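Local coordinates for protein HIT family hydrolase (Legionella pneumophila subsp. pneumophila, PDB 6D6J) that is probably a hydrolase of nucleotide conjugates, of the histidine triad (HIT) family, and binds zinc, at residues L46-K51 against L108-G113. Residues are numbered along the deposited sequence; the frame is centred on the assembly and turned at random.
Sequences LLIIPK and LHLLGG
Leu47 and His109 sit side by side on one face of the antiparallel sheet of this HIT fold, a non-hydrogen-bonded pair joining strand 44-50 to strand 108-112, which begins with the last two residues of the predicted histidine triad motif. CG of Leu47 lies anti to its carbonyl carbon (chi1 -60°), and the CD2 methyl beyond it reaches the imidazole obliquely, 3.4 Å from ND1 of His109. That nitrogen is hydrogen-bonded to NE2 of His45, while the ring also meets Trp118 of the second subunit and His107, the predicted nucleophile, so Leu47 packs against a motif histidine that adjoins the probable active site.

On the other face Leu46, Ile48, Leu108 and Leu110 are all aliphatic, and the first three touch helix 62-81. Leu46 and Leu110 point the same way, with CD1 of Leu46 4.0 Å from CD2 of Leu110. Ile48 slants across instead, its CD1 3.9 Å from CB of Leu110. Two pairs of backbone bonds fix this register: Leu46 N to Leu110 O and Leu110 N to Leu46 O, both 2.8 Å, then Ile48 N to Leu108 O and Leu108 N to Ile48 O. Between them, CA of Leu47 turns its hydrogen toward O of Leu108, 3.4 Å away.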
ATOM      1  N   LEU B  46     -10.475  -3.469   6.804  1.00  4.66           N
ATOM      2  CA  LEU B  46      -9.759  -3.104   8.017  1.00  4.55           C
ATOM      3  C   LEU B  46      -8.821  -1.941   7.723  1.00  4.44           C
ATOM      4  O   LEU B  46      -8.396  -1.727   6.583  1.00  5.62           O
ATOM      5  CB  LEU B  46      -8.993  -4.315   8.573  1.00  6.37           C
ATOM      6  CG  LEU B  46      -9.903  -5.535   8.831  1.00  7.03           C
ATOM      7  CD1 LEU B  46      -9.106  -6.783   9.144  1.00  8.80           C
ATOM      8  CD2 LEU B  46     -10.925  -5.267   9.936  1.00  9.45           C
ATOM      9  N   LEU B  47      -8.491  -1.202   8.776  1.00  5.19           N
ATOM     10  CA  LEU B  47      -7.565  -0.077   8.719  1.00  5.23           C
ATOM     11  C   LEU B  47      -6.427  -0.348   9.689  1.00  4.52           C
ATOM     12  O   LEU B  47      -6.671  -0.737  10.836  1.00  5.58           O
ATOM     13  CB  LEU B  47      -8.276   1.212   9.155  1.00  6.19           C
ATOM     14  CG  LEU B  47      -9.481   1.576   8.287  1.00  6.98           C
ATOM     15  CD1 LEU B  47     -10.264   2.739   8.871  1.00  8.59           C
ATOM     16  CD2 LEU B  47      -9.045   1.882   6.870  1.00  8.41           C
ATOM     17  N   ILE B  48      -5.188  -0.161   9.237  1.00  4.42           N
ATOM     18  CA  ILE B  48      -4.006  -0.336  10.079  1.00  4.74           C
ATOM     19  C   ILE B  48      -3.331   1.024  10.171  1.00  4.60           C
ATOM     20  O   ILE B  48      -2.994   1.629   9.140  1.00  4.74           O
ATOM     21  CB  ILE B  48      -3.041  -1.418   9.544  1.00  4.92           C
ATOM     22  CG1 ILE B  48      -3.744  -2.779   9.297  1.00  5.75           C
ATOM     23  CG2 ILE B  48      -1.897  -1.625  10.543  1.00  5.81           C
ATOM     24  CD1 ILE B  48      -4.470  -2.938   7.977  1.00  6.53           C
ATOM     25  N   ILE B  49      -3.171   1.523  11.394  1.00  5.02           N
ATOM     26  CA  ILE B  49      -2.670   2.886  11.609  1.00  4.58           C
ATOM     27  C   ILE B  49      -1.487   2.890  12.566  1.00  4.86           C
ATOM     28  O   ILE B  49      -1.394   2.030  13.463  1.00  5.63           O
ATOM     29  CB  ILE B  49      -3.761   3.851  12.128  1.00  5.59           C
ATOM     30  CG1 ILE B  49      -4.171   3.555  13.591  1.00  6.72           C
ATOM     31  CG2 ILE B  49      -4.952   3.856  11.196  1.00  7.35           C
ATOM     32  CD1 ILE B  49      -4.974   4.677  14.214  1.00  8.22           C
ATOM     33  N   PRO B  50      -0.590   3.863  12.449  1.00  5.22           N
ATOM     34  CA  PRO B  50       0.319   4.142  13.566  1.00  5.52           C
ATOM     35  C   PRO B  50      -0.443   4.813  14.701  1.00  5.41           C
ATOM     36  O   PRO B  50      -1.393   5.568  14.472  1.00  6.38           O
ATOM     37  CB  PRO B  50       1.328   5.117  12.948  1.00  6.65           C
ATOM     38  CG  PRO B  50       0.527   5.897  11.936  1.00  7.31           C
ATOM     39  CD  PRO B  50      -0.534   4.918  11.415  1.00  6.15           C
ATOM     40  N   LYS B  51      -0.010   4.558  15.940  1.00  5.66           N
ATOM     41  CA  LYS B  51      -0.529   5.352  17.051  1.00  7.23           C
ATOM     42  C   LYS B  51       0.012   6.784  17.003  1.00  7.47           C
ATOM     43  O   LYS B  51      -0.689   7.731  17.367  1.00  9.88           O
ATOM     44  CB  LYS B  51      -0.224   4.639  18.370  1.00  9.21           C
ATOM     45  CG  LYS B  51      -1.016   3.352  18.556  1.00 10.89           C
ATOM     46  CD  LYS B  51      -0.620   2.650  19.862  1.00 12.71           C
ATOM     47  CE  LYS B  51      -1.580   1.551  20.204  1.00 13.97           C
ATOM     48  NZ  LYS B  51      -1.205   0.915  21.498  1.00 14.56           N
ATOM     49  N   LEU B 108      -3.465   2.304   6.392  1.00  4.81           N
ATOM     50  CA  LEU B 108      -3.429   1.307   5.331  1.00  4.22           C
ATOM     51  C   LEU B 108      -4.773   0.585   5.300  1.00  4.10           C
ATOM     52  O   LEU B 108      -5.215   0.040   6.323  1.00  5.17           O
ATOM     53  CB  LEU B 108      -2.302   0.312   5.602  1.00  4.54           C
ATOM     54  CG  LEU B 108      -2.089  -0.798   4.570  1.00  4.82           C
ATOM     55  CD1 LEU B 108      -1.888  -0.194   3.189  1.00  5.86           C
ATOM     56  CD2 LEU B 108      -0.851  -1.594   4.961  1.00  6.40           C
ATOM     57  N   HIS B 109      -5.421   0.576   4.132  1.00  4.01           N
ATOM     58  CA  HIS B 109      -6.661  -0.170   3.960  1.00  4.01           C
ATOM     59  C   HIS B 109      -6.349  -1.612   3.603  1.00  3.87           C
ATOM     60  O   HIS B 109      -5.508  -1.877   2.735  1.00  4.97           O
ATOM     61  CB  HIS B 109      -7.471   0.381   2.788  1.00  4.88           C
ATOM     62  CG  HIS B 109      -7.939   1.782   2.956  1.00  4.95           C
ATOM     63  ND1 HIS B 109      -9.170   2.095   3.496  1.00  5.73           N
ATOM     64  CD2 HIS B 109      -7.362   2.954   2.604  1.00  6.31           C
ATOM     65  CE1 HIS B 109      -9.310   3.409   3.508  1.00  6.19           C
ATOM     66  NE2 HIS B 109      -8.239   3.950   2.950  1.00  6.26           N
ATOM     67  N   LEU B 110      -7.053  -2.542   4.247  1.00  4.22           N
ATOM     68  CA  LEU B 110      -6.979  -3.966   3.938  1.00  4.26           C
ATOM     69  C   LEU B 110      -8.384  -4.401   3.543  1.00  4.64           C
ATOM     70  O   LEU B 110      -9.301  -4.370   4.375  1.00  4.76           O
ATOM     71  CB  LEU B 110      -6.475  -4.735   5.159  1.00  4.86           C
ATOM     72  CG  LEU B 110      -6.684  -6.253   5.206  1.00  5.23           C
ATOM     73  CD1 LEU B 110      -6.133  -6.971   3.994  1.00  6.36           C
ATOM     74  CD2 LEU B 110      -6.068  -6.798   6.483  1.00  6.42           C
ATOM     75  N   LEU B 111      -8.564  -4.773   2.278  1.00  4.50           N
ATOM     76  CA  LEU B 111      -9.881  -5.101   1.728  1.00  4.36           C
ATOM     77  C   LEU B 111      -9.878  -6.532   1.215  1.00  4.24           C
ATOM     78  O   LEU B 111      -8.995  -6.913   0.436  1.00  4.61           O
ATOM     79  CB  LEU B 111     -10.218  -4.184   0.545  1.00  5.58           C
ATOM     80  CG  LEU B 111     -10.214  -2.684   0.832  1.00  7.02           C
ATOM     81  CD1 LEU B 111      -8.966  -2.019   0.268  1.00  8.23           C
ATOM     82  CD2 LEU B 111     -11.482  -2.021   0.281  1.00  9.54           C
ATOM     83  N   GLY B 112     -10.868  -7.319   1.624  1.00  4.69           N
ATOM     84  CA  GLY B 112     -10.979  -8.665   1.100  1.00  5.63           C
ATOM     85  C   GLY B 112     -12.369  -9.224   1.263  1.00  4.67           C
ATOM     86  O   GLY B 112     -13.315  -8.514   1.621  1.00  5.76           O
ATOM     87  N   GLY B 113     -12.492 -10.521   0.970  1.00  5.61           N
ATOM     88  CA  GLY B 113     -13.753 -11.218   1.087  1.00  5.92           C
ATOM     89  C   GLY B 113     -14.553 -11.252  -0.185  1.00  6.76           C
ATOM     90  O   GLY B 113     -15.656 -11.799  -0.187  1.00  7.76           O
TER